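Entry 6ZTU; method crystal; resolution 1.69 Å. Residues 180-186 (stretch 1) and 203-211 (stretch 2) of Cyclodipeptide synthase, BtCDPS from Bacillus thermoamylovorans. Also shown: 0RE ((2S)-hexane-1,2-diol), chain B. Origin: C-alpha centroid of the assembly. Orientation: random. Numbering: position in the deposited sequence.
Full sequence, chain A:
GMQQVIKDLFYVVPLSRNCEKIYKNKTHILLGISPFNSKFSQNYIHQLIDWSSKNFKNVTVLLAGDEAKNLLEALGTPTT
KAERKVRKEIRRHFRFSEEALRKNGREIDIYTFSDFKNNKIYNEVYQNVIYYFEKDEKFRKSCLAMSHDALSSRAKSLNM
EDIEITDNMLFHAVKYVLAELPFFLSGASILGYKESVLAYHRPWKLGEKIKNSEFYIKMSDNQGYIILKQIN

Stretch 1, residues 180-186: ELPFFLS
Stretch 2 203-211: PWKLGEKIK

The contact is apolar and centres on Trp 204. Its CA-to-CB bond points toward stretch 1, with chi1 179° (t) and chi2 34°. Phe 184 meets it; its CA-to-CB bond points toward stretch 2, with chi1 -69° (m) and chi2 66°. The rings form an edge-to-face pair, the edge of Phe 184 turned to the face of Trp 204. The Phe 184 centroid lies 4.7 Å from that of the five-membered ring, with planes at 55°. Phe 184 CD2 is 3.5 Å from Trp 204 CE2.

Two leucines extend the packing along the indole. Both leave their backbone sideways, but their ends come nearer. Leu 181 (chi1 -89°, chi2 178°) places CD2 3.8 Å from Trp 204 CZ2 and 4.4 Å from CD2 of Leu 206 (t, p). Leu 185 (m, t) approaches the indole edge, with CD2 4.3 Å from Trp 204 CH2. Leu 185 CD2 is also 3.8 Å from CD1 of Ile 210 (m, t).

Stretch 1 is helical, with phi/psi -64/-37 at Phe 184. It is kinked at Pro 182, whose N has no hydrogen to give, and Phe 183. Phe 183 N donates a hydrogen bond three residues back, to Glu 180 O at 3.1 Å. In stretch 2, Trp 204 (-115/98) is the N-cap residue of a helix starting at Lys 205. Glu 208 N donates a hydrogen bond to Trp 204 O at 3.1 Å. Phe 184 CA and Gly 207 CA are 8.3 Å apart, the closest CA pair. Gly 207 leaves room for the indole: an ideal Gly 207 CB would clash with Trp 204 CE3 at 2.2 Å.

No hydrogen bond joins the stretches, so side-chain packing makes the contact. At the polar edge, 0RE O01 donates a hydrogen bond to Glu 180 OE1 at 2.9 Å, and 0RE O04 lies 3.6 Å from Phe 184 CZ. Within stretch 2, clear of stretch 1, Lys 205 NZ and Glu 208 OE1 form a salt bridge at 3.3 Å, with a weak hydrogen bond.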

# COMPACT_ATOMS: atom_id res chain seq x y z
N GLU A 180 2.77 5.16 5.10
CA GLU A 180 2.51 4.59 3.78
C GLU A 180 1.75 5.57 2.88
O GLU A 180 1.83 5.47 1.65
CB GLU A 180 1.70 3.29 3.89
CG GLU A 180 0.28 3.48 4.45
CD GLU A 180 -0.60 2.23 4.41
OE1 GLU A 180 -0.24 1.25 3.72
OE2 GLU A 180 -1.66 2.24 5.08
N LEU A 181 0.99 6.49 3.47
CA LEU A 181 0.14 7.36 2.67
C LEU A 181 0.86 8.15 1.58
O LEU A 181 0.24 8.35 0.52
CB LEU A 181 -0.63 8.33 3.59
CG LEU A 181 -1.98 7.81 4.08
CD1 LEU A 181 -2.60 8.83 5.01
CD2 LEU A 181 -2.93 7.52 2.90
N PRO A 182 2.09 8.65 1.74
CA PRO A 182 2.68 9.40 0.62
C PRO A 182 2.72 8.62 -0.68
O PRO A 182 2.68 9.24 -1.75
CB PRO A 182 4.10 9.74 1.12
CG PRO A 182 3.95 9.80 2.61
CD PRO A 182 2.99 8.67 2.92
N PHE A 183 2.78 7.28 -0.63
CA PHE A 183 2.78 6.51 -1.87
C PHE A 183 1.39 6.43 -2.50
O PHE A 183 1.29 6.36 -3.73
CB PHE A 183 3.35 5.11 -1.64
CG PHE A 183 4.83 5.13 -1.47
CD1 PHE A 183 5.65 5.14 -2.59
CD2 PHE A 183 5.40 5.23 -0.21
CE1 PHE A 183 7.02 5.21 -2.44
CE2 PHE A 183 6.77 5.29 -0.07
CZ PHE A 183 7.57 5.29 -1.19
N PHE A 184 0.33 6.44 -1.68
CA PHE A 184 -1.03 6.57 -2.21
C PHE A 184 -1.23 7.91 -2.91
O PHE A 184 -1.98 8.01 -3.88
CB PHE A 184 -2.08 6.48 -1.09
CG PHE A 184 -2.22 5.13 -0.43
CD1 PHE A 184 -1.19 4.59 0.33
CD2 PHE A 184 -3.43 4.45 -0.49
CE1 PHE A 184 -1.36 3.37 0.98
CE2 PHE A 184 -3.61 3.22 0.16
CZ PHE A 184 -2.57 2.69 0.90
N LEU A 185 -0.62 8.97 -2.37
CA LEU A 185 -0.86 10.33 -2.84
C LEU A 185 0.04 10.72 -3.99
O LEU A 185 -0.39 11.45 -4.90
CB LEU A 185 -0.66 11.33 -1.69
CG LEU A 185 -1.59 11.16 -0.49
CD1 LEU A 185 -1.11 12.03 0.66
CD2 LEU A 185 -3.01 11.51 -0.91
N SER A 186 1.29 10.23 -3.98
CA SER A 186 2.30 10.74 -4.90
C SER A 186 3.37 9.71 -5.25
O SER A 186 4.53 10.08 -5.47
CB SER A 186 2.99 11.99 -4.31
OG SER A 186 2.04 13.00 -3.96
N PRO A 203 -10.96 -1.54 -1.86
CA PRO A 203 -11.19 -0.11 -2.07
C PRO A 203 -10.44 0.71 -1.03
O PRO A 203 -10.10 0.24 0.06
CB PRO A 203 -12.71 0.05 -1.90
CG PRO A 203 -13.27 -1.32 -2.03
CD PRO A 203 -12.21 -2.28 -1.57
N TRP A 204 -10.18 1.96 -1.38
CA TRP A 204 -9.54 2.93 -0.49
C TRP A 204 -10.55 4.03 -0.20
O TRP A 204 -10.70 4.98 -0.98
CB TRP A 204 -8.25 3.45 -1.13
CG TRP A 204 -7.51 4.47 -0.32
CD1 TRP A 204 -7.40 4.53 1.05
CD2 TRP A 204 -6.78 5.59 -0.82
NE1 TRP A 204 -6.64 5.61 1.42
CE2 TRP A 204 -6.25 6.28 0.29
CE3 TRP A 204 -6.51 6.06 -2.12
CZ2 TRP A 204 -5.48 7.43 0.14
CZ3 TRP A 204 -5.74 7.20 -2.25
CH2 TRP A 204 -5.25 7.88 -1.13
N LYS A 205 -11.22 3.92 0.96
CA LYS A 205 -12.31 4.84 1.31
C LYS A 205 -11.82 6.28 1.43
O LYS A 205 -12.49 7.21 0.96
CB LYS A 205 -12.96 4.38 2.62
CG LYS A 205 -14.21 5.14 3.03
CD LYS A 205 -15.05 5.59 1.84
CE LYS A 205 -15.99 6.72 2.22
NZ LYS A 205 -16.30 7.60 1.06
N LEU A 206 -10.68 6.49 2.10
CA LEU A 206 -10.14 7.84 2.19
C LEU A 206 -9.83 8.38 0.80
O LEU A 206 -10.01 9.58 0.55
CB LEU A 206 -8.89 7.84 3.07
CG LEU A 206 -8.04 9.10 3.10
CD1 LEU A 206 -8.86 10.33 3.44
CD2 LEU A 206 -6.91 8.90 4.10
N GLY A 207 -9.37 7.52 -0.11
CA GLY A 207 -9.13 7.96 -1.47
C GLY A 207 -10.39 8.47 -2.13
O GLY A 207 -10.35 9.45 -2.88
N GLU A 208 -11.52 7.81 -1.87
CA GLU A 208 -12.79 8.30 -2.40
C GLU A 208 -13.08 9.70 -1.91
O GLU A 208 -13.52 10.57 -2.68
CB GLU A 208 -13.92 7.34 -2.00
CG GLU A 208 -13.79 5.96 -2.60
CD GLU A 208 -14.83 4.98 -2.06
OE1 GLU A 208 -15.80 5.43 -1.42
OE2 GLU A 208 -14.67 3.76 -2.29
N LYS A 209 -12.82 9.96 -0.62
CA LYS A 209 -13.07 11.30 -0.09
C LYS A 209 -12.10 12.31 -0.67
O LYS A 209 -12.48 13.44 -0.98
CB LYS A 209 -12.97 11.27 1.43
CG LYS A 209 -13.95 10.32 2.09
CD LYS A 209 -14.11 10.67 3.55
CE LYS A 209 -15.18 9.81 4.20
NZ LYS A 209 -14.63 8.46 4.51
N ILE A 210 -10.82 11.94 -0.79
CA ILE A 210 -9.86 12.82 -1.44
C ILE A 210 -10.30 13.17 -2.85
O ILE A 210 -10.22 14.33 -3.27
CB ILE A 210 -8.46 12.16 -1.41
CG1 ILE A 210 -7.96 12.08 0.04
CG2 ILE A 210 -7.48 12.94 -2.27
CD1 ILE A 210 -6.67 11.29 0.20
N LYS A 211 -10.81 12.19 -3.60
CA LYS A 211 -11.24 12.44 -4.98
C LYS A 211 -12.55 13.23 -5.03
O LYS A 211 -12.89 13.78 -6.09
CB LYS A 211 -11.39 11.12 -5.72
CG LYS A 211 -10.08 10.55 -6.23
CD LYS A 211 -9.46 11.49 -7.26
CE LYS A 211 -8.13 10.98 -7.77
NZ LYS A 211 -7.73 11.69 -9.02
O01 0RE B . -1.96 -0.57 2.34
C02 0RE B . -1.99 -1.64 1.46
C03 0RE B . -1.09 -1.33 0.27
O04 0RE B . -1.77 -0.47 -0.61
C05 0RE B . 0.19 -0.67 0.78
C06 0RE B . 0.92 -1.63 1.72
C07 0RE B . 2.11 -0.89 2.32
C08 0RE B . 3.36 -1.55 1.76